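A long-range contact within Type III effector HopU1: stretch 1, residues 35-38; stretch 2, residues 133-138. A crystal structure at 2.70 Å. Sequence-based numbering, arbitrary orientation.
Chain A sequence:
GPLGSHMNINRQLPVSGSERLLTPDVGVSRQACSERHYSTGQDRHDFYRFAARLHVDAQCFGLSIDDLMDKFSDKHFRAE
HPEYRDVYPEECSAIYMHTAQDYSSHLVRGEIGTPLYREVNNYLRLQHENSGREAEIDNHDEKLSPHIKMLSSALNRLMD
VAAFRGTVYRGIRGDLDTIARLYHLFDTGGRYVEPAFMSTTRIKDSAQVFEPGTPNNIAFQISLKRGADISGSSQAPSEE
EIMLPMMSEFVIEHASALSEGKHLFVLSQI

Stretch 1 (35-38) ERHY
Stretch 2, residues 133-138: REAEID

Residues 35-38 run extended, with phi/psi of -115/134 at Arg 36, -83/129 at His 37 and -123/138 at Tyr 38, beside the irregular segment 133-138. CA atoms of Glu 35 and Ala 135 lie 5.4 Å apart, those of Arg 36 and Glu 134 6.1 Å, so the register runs in reverse order at these two pairs; the contact buries 268 Å² in total.

Arg 133 (phi/psi -90/169) stays out of reach, but its O accepts a 3.0 Å hydrogen bond from Glu 136 N, closing a turn. Within that turn, the CA-to-CB bond of Glu 134 (-73/-11) points toward stretch 1, and its side chain (chi1 m, chi2 t, chi3 35°) accepts the one hydrogen bond between the stretches, from His 37 N to Glu 134 OE1 (2.8 Å, 163°). The nearly linear bond satisfies the His 37 amide with a carboxylate oxygen. Arg 36 CA also lies 3.2 Å from Glu 134 OE1. Ala 135 (-67/-22) adds a looser nonpolar contact, its CB 4.3 Å from CB of Glu 35 (chi1 and chi2 m). Glu 136 (-126/30) points away. Ile 137 (-68/-15; chi1 -11°, chi2 t) is buried and brings CD1 within 3.2 Å of His 37 CB, a tight approach oblique to the imidazole (chi1 t, chi2 76°). Asp 138 (-94/18) makes no direct contact. Arg 36 (chi1 m, chi2 -140°, chi3 m, chi4 172°) points away overall, though its CB lies 3.8 Å from Glu 134 OE1; its NH2 donates to Tyr 38 OH (3.2 Å; Tyr 38 chi1 m, chi2 -95°).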

# COMPACT_ATOMS: atom_id res chain seq x y z
N GLU A 35 -3.20 -20.35 -3.77
CA GLU A 35 -3.42 -19.18 -4.62
C GLU A 35 -2.75 -17.91 -4.11
O GLU A 35 -3.33 -17.16 -3.33
CB GLU A 35 -4.92 -18.94 -4.82
CG GLU A 35 -5.53 -19.76 -5.95
CD GLU A 35 -5.02 -19.34 -7.33
OE1 GLU A 35 -3.78 -19.29 -7.54
OE2 GLU A 35 -5.87 -19.07 -8.21
N ARG A 36 -1.52 -17.70 -4.55
CA ARG A 36 -0.88 -16.40 -4.46
C ARG A 36 -0.66 -15.94 -5.90
O ARG A 36 -0.20 -16.71 -6.75
CB ARG A 36 0.44 -16.46 -3.69
CG ARG A 36 0.33 -17.05 -2.30
CD ARG A 36 1.19 -16.32 -1.27
NE ARG A 36 2.51 -15.96 -1.82
CZ ARG A 36 3.39 -15.19 -1.18
NH1 ARG A 36 3.09 -14.70 0.03
NH2 ARG A 36 4.56 -14.89 -1.73
N HIS A 37 -1.00 -14.70 -6.19
CA HIS A 37 -0.96 -14.23 -7.56
C HIS A 37 0.44 -13.79 -7.98
O HIS A 37 1.08 -13.01 -7.28
CB HIS A 37 -1.96 -13.10 -7.77
CG HIS A 37 -1.79 -12.40 -9.08
ND1 HIS A 37 -2.21 -12.95 -10.27
CD2 HIS A 37 -1.20 -11.22 -9.39
CE1 HIS A 37 -1.91 -12.12 -11.26
NE2 HIS A 37 -1.30 -11.07 -10.76
N TYR A 38 0.90 -14.32 -9.11
CA TYR A 38 2.10 -13.83 -9.80
C TYR A 38 1.78 -13.43 -11.24
O TYR A 38 1.06 -14.12 -11.95
CB TYR A 38 3.22 -14.88 -9.81
CG TYR A 38 3.68 -15.24 -8.44
CD1 TYR A 38 4.78 -14.62 -7.86
CD2 TYR A 38 3.00 -16.20 -7.69
CE1 TYR A 38 5.19 -14.94 -6.59
CE2 TYR A 38 3.40 -16.53 -6.42
CZ TYR A 38 4.50 -15.90 -5.87
OH TYR A 38 4.91 -16.24 -4.59
N ARG A 133 -10.09 -11.51 -1.79
CA ARG A 133 -8.84 -12.25 -1.66
C ARG A 133 -8.16 -12.58 -3.01
O ARG A 133 -8.76 -12.38 -4.08
CB ARG A 133 -9.05 -13.51 -0.82
CG ARG A 133 -9.42 -13.20 0.62
CD ARG A 133 -9.25 -14.41 1.50
NE ARG A 133 -9.12 -14.07 2.92
CZ ARG A 133 -10.13 -13.67 3.68
NH1 ARG A 133 -11.35 -13.54 3.16
NH2 ARG A 133 -9.93 -13.39 4.97
N GLU A 134 -6.92 -13.06 -2.95
CA GLU A 134 -6.10 -13.31 -4.15
C GLU A 134 -6.58 -14.54 -4.92
O GLU A 134 -6.13 -14.78 -6.04
CB GLU A 134 -4.62 -13.49 -3.82
CG GLU A 134 -3.86 -12.22 -3.45
CD GLU A 134 -2.39 -12.51 -3.17
OE1 GLU A 134 -1.83 -13.41 -3.83
OE2 GLU A 134 -1.80 -11.85 -2.27
N ALA A 135 -7.47 -15.32 -4.32
CA ALA A 135 -8.09 -16.42 -5.04
C ALA A 135 -9.01 -15.88 -6.15
O ALA A 135 -9.30 -16.58 -7.13
CB ALA A 135 -8.87 -17.31 -4.09
N GLU A 136 -9.44 -14.63 -6.00
CA GLU A 136 -10.40 -14.03 -6.93
C GLU A 136 -9.95 -12.70 -7.56
O GLU A 136 -10.81 -11.88 -7.88
CB GLU A 136 -11.78 -13.86 -6.24
CG GLU A 136 -12.60 -15.14 -6.11
CD GLU A 136 -13.92 -14.98 -5.33
OE1 GLU A 136 -14.79 -14.18 -5.75
OE2 GLU A 136 -14.10 -15.68 -4.31
N ILE A 137 -8.65 -12.49 -7.75
CA ILE A 137 -8.15 -11.20 -8.29
C ILE A 137 -8.53 -10.96 -9.75
O ILE A 137 -8.42 -9.82 -10.25
CB ILE A 137 -6.62 -11.02 -8.19
CG1 ILE A 137 -5.97 -12.08 -7.31
CG2 ILE A 137 -6.25 -9.61 -7.68
CD1 ILE A 137 -4.61 -11.62 -6.80
N ASP A 138 -8.96 -12.01 -10.45
CA ASP A 138 -9.35 -11.85 -11.84
C ASP A 138 -10.85 -11.60 -12.02
O ASP A 138 -11.40 -11.76 -13.11
CB ASP A 138 -8.85 -13.02 -12.70
CG ASP A 138 -7.53 -12.71 -13.40
OD1 ASP A 138 -7.56 -12.15 -14.52
OD2 ASP A 138 -6.45 -13.04 -12.83